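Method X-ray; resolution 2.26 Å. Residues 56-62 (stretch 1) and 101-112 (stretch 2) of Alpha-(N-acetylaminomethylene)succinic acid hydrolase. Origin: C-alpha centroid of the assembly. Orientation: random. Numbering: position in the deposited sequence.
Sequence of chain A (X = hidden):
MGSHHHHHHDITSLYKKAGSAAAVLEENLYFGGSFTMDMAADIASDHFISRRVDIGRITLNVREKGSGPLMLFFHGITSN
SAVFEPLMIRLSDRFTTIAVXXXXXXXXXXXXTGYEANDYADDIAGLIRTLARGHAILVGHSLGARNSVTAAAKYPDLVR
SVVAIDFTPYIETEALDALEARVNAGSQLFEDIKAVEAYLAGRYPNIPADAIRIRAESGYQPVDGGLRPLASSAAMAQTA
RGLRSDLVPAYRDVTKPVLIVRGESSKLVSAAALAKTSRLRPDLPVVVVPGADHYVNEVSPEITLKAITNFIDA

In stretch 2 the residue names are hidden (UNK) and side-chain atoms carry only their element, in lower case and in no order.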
# COMPACT_ATOMS: atom_id res chain seq x y z
N GLY A 56 16.11 11.91 -27.62
CA GLY A 56 16.48 11.11 -28.78
C GLY A 56 15.31 10.72 -29.65
O GLY A 56 15.07 11.31 -30.70
N ARG A 57 14.58 9.70 -29.22
CA ARG A 57 13.44 9.20 -29.97
C ARG A 57 12.39 10.27 -30.18
O ARG A 57 11.56 10.17 -31.09
CB ARG A 57 12.84 7.98 -29.24
CG ARG A 57 12.73 8.15 -27.73
CD ARG A 57 12.25 6.87 -27.01
NE ARG A 57 10.84 6.58 -27.25
CZ ARG A 57 10.39 5.69 -28.13
NH1 ARG A 57 11.25 4.98 -28.85
NH2 ARG A 57 9.09 5.51 -28.29
N ILE A 58 12.43 11.32 -29.36
CA ILE A 58 11.45 12.41 -29.46
C ILE A 58 11.82 13.50 -28.46
O ILE A 58 12.72 13.33 -27.64
CB ILE A 58 10.01 11.89 -29.15
CG1 ILE A 58 8.99 13.01 -29.34
CG2 ILE A 58 9.93 11.37 -27.71
CD1 ILE A 58 7.55 12.56 -29.18
N THR A 59 11.14 14.64 -28.55
CA THR A 59 11.38 15.75 -27.63
C THR A 59 10.12 15.96 -26.81
O THR A 59 9.01 16.03 -27.36
CB THR A 59 11.74 17.05 -28.40
OG1 THR A 59 12.95 16.84 -29.15
CG2 THR A 59 11.94 18.22 -27.43
N LEU A 60 10.28 16.06 -25.49
CA LEU A 60 9.15 16.24 -24.60
C LEU A 60 9.27 17.50 -23.76
O LEU A 60 10.37 17.90 -23.41
CB LEU A 60 9.02 15.04 -23.66
CG LEU A 60 8.83 13.67 -24.31
CD1 LEU A 60 8.87 12.58 -23.25
CD2 LEU A 60 7.51 13.65 -25.06
N ASN A 61 8.13 18.11 -23.44
CA ASN A 61 8.12 19.30 -22.59
C ASN A 61 7.92 18.83 -21.15
O ASN A 61 7.12 17.93 -20.89
CB ASN A 61 6.98 20.24 -22.99
CG ASN A 61 6.96 21.51 -22.16
OD1 ASN A 61 7.93 22.25 -22.15
ND2 ASN A 61 5.85 21.76 -21.46
N VAL A 62 8.64 19.43 -20.21
CA VAL A 62 8.51 19.05 -18.81
C VAL A 62 8.53 20.27 -17.89
O VAL A 62 8.94 21.36 -18.30
CB VAL A 62 9.65 18.08 -18.38
CG1 VAL A 62 9.67 16.86 -19.29
CG2 VAL A 62 11.00 18.78 -18.42
N UNK A 101 4.75 16.36 -20.29
CA UNK A 101 3.70 16.48 -21.29
C UNK A 101 4.03 15.27 -22.15
O UNK A 101 5.13 15.18 -22.70
o UNK A 101 2.57 18.75 -20.37
c UNK A 101 3.25 18.96 -21.40
c UNK A 101 3.85 17.77 -22.10
o UNK A 101 3.43 20.10 -21.88
N UNK A 102 3.12 14.32 -22.27
CA UNK A 102 3.44 13.16 -23.06
C UNK A 102 3.19 13.39 -24.55
O UNK A 102 2.50 14.33 -24.93
c UNK A 102 3.02 11.69 -21.07
c UNK A 102 2.66 11.96 -22.52
c UNK A 102 2.10 10.70 -20.41
o UNK A 102 2.38 9.50 -20.37
n UNK A 102 0.98 11.20 -19.88
N UNK A 103 3.78 12.54 -25.38
CA UNK A 103 3.64 12.67 -26.82
C UNK A 103 2.20 12.90 -27.24
O UNK A 103 1.27 12.27 -26.73
n UNK A 103 7.34 8.28 -28.97
n UNK A 103 5.28 8.88 -28.16
c UNK A 103 3.39 10.16 -27.28
c UNK A 103 4.19 11.43 -27.52
c UNK A 103 3.84 9.09 -28.25
c UNK A 103 6.04 8.44 -29.15
n UNK A 103 5.50 8.17 -30.32
N UNK A 104 2.02 13.83 -28.18
CA UNK A 104 0.70 14.16 -28.68
C UNK A 104 0.00 15.20 -27.82
O UNK A 104 -1.05 15.71 -28.20
N UNK A 105 0.60 15.53 -26.67
CA UNK A 105 -0.01 16.48 -25.75
C UNK A 105 0.84 17.71 -25.44
O UNK A 105 2.01 17.79 -25.81
c UNK A 105 -1.60 12.45 -25.02
n UNK A 105 -2.65 12.95 -24.40
c UNK A 105 -2.40 14.27 -24.09
c UNK A 105 -0.33 15.80 -24.41
c UNK A 105 -1.15 14.55 -24.53
n UNK A 105 -0.68 13.39 -25.11
N UNK A 106 0.22 18.66 -24.74
CA UNK A 106 0.89 19.88 -24.33
C UNK A 106 1.85 20.47 -25.33
O UNK A 106 1.52 20.63 -26.50
N UNK A 107 3.05 20.80 -24.86
CA UNK A 107 4.07 21.40 -25.70
C UNK A 107 5.13 20.39 -26.14
O UNK A 107 6.27 20.76 -26.39
c UNK A 107 4.68 24.94 -24.12
c UNK A 107 3.19 24.24 -26.00
c UNK A 107 3.85 23.79 -24.70
c UNK A 107 4.74 22.57 -24.96
N UNK A 108 4.73 19.13 -26.23
CA UNK A 108 5.64 18.08 -26.66
C UNK A 108 5.45 17.74 -28.13
O UNK A 108 4.48 18.18 -28.76
c UNK A 108 5.43 16.83 -25.80
o UNK A 108 5.75 17.11 -24.45
N UNK A 109 6.37 16.97 -28.70
CA UNK A 109 6.28 16.59 -30.10
C UNK A 109 4.99 15.81 -30.33
O UNK A 109 4.47 15.17 -29.42
o UNK A 109 8.65 17.80 -30.66
o UNK A 109 9.80 15.96 -30.99
c UNK A 109 8.73 16.56 -30.73
c UNK A 109 7.48 15.73 -30.51
N UNK A 110 4.49 15.88 -31.55
CA UNK A 110 3.26 15.19 -31.90
C UNK A 110 3.42 14.38 -33.19
O UNK A 110 2.91 14.76 -34.25
c UNK A 110 2.00 17.05 -30.76
n UNK A 110 1.99 19.38 -29.10
c UNK A 110 0.72 18.75 -29.52
c UNK A 110 2.14 16.21 -32.02
c UNK A 110 0.88 18.04 -30.85
N UNK A 111 4.14 13.26 -33.12
CA UNK A 111 4.36 12.41 -34.29
C UNK A 111 3.07 12.00 -34.98
O UNK A 111 1.99 12.06 -34.39
c UNK A 111 5.12 11.21 -33.71
c UNK A 111 4.71 11.20 -32.26
c UNK A 111 4.74 12.66 -31.92
N UNK A 112 3.20 11.61 -36.24
CA UNK A 112 2.08 11.20 -37.07
C UNK A 112 1.45 9.92 -36.52
O UNK A 112 0.24 9.69 -36.69
c UNK A 112 1.49 10.79 -39.56
o UNK A 112 2.88 9.80 -41.26
c UNK A 112 2.57 10.99 -38.51
o UNK A 112 1.71 11.59 -41.82
c UNK A 112 2.07 10.72 -40.98

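Position 101 carries four side-chain atoms, two carbons with two oxygens on the second: a carboxylate on a one-carbon stem. One oxygen lies 3.0 Å from Asn61 ND2, and the backbone N of 101 lies 2.9 Å from Asn61 O. The residue is Asp101. With N-H...acceptor angles of 168° for Asn61 ND2 to Asp101 OD1 and 166° for Asp101 N to Asn61 O, both contacts are hydrogen bonds.

Position 102 has three carbons in a row, the third bearing one oxygen and one nitrogen. This carboxamide has its CA-to-CB bond pointing away from stretch 1 and finds its partners elsewhere in the structure. It is Gln102.

Position 103 shows three carbons, a nitrogen, then a carbon with two more nitrogens, a guanidinium. Ile58 CD1 lies over one face of that group and 3.9 Å from the CB of 103, and one terminal nitrogen of 103 comes within 3.3 Å of Arg57 NH2. The residue is Arg103. The nitrogen near Arg57 is NH1; both atoms are donors of like charge, so this is proximity without a hydrogen bond.

Position 104 has no side-chain atoms, and its phi/psi of 85/-8° would jam a CB against the preceding carbonyl O: Gly104.

Position 105 has one carbon leading to a five-membered ring of three carbons and two nitrogens, which does not reach stretch 1. This is His105. Its ND1 donates to Arg103 O at 2.8 Å, and its N closes a type II turn onto Gln102 O at 2.8 Å.

Position 106 again lacks a side chain. An ideal CB would stand 2.2 Å from Asp101 OD1, a clash, and phi is positive at 38°. It is Gly106.

Position 107 has four carbons forked at the second, with chi1 m and chi2 t, and its CB is 3.7 Å from Asn61 CG. It is Leu107, whose N donates to Asp101 OD1 at 3.1 Å.

Position 108 has one carbon and one oxygen, the latter 2.8 Å from Asn61 N at an angle of 178°. It is Ser108. Ser108 OG also donates to Asp101 O at 2.7 Å, so the hydroxyl accepts from one stretch while donating within its own.

Position 109 has two carbons, the second with two oxygens. One carboxylate oxygen of 109 lies 3.1 Å from Thr59 N, and the CB of 109 packs 3.3 Å from Ile58 CG1. This is Asp109. Its OD2 accepts from Thr59 N, and its N donates to Thr59 O at 3.1 Å.

Position 110 is four carbons in a row ending in nitrogen. Its CA-to-CB bond points away from stretch 1, and no side-chain atom comes nearer than 7.1 Å. It is Lys110, whose NZ donates to Gly106 O at 2.9 Å and Ser108 O at 2.8 Å.

Position 111 has three carbons closing onto the backbone N, and the ring carbon bonded to that N lies 3.9 Å from Ile58 CD1. It is Pro111.

Position 112 has three carbons, the third with two oxygens, out of reach of stretch 1: Glu112.

The contact thus rests on five hydrogen bonds, centred on Thr59 and Asn61, with apolar packing around Ile58. Together the stretches bury 526 Å².

Stretch 2 (101-112) DQRGHGLSDKPE
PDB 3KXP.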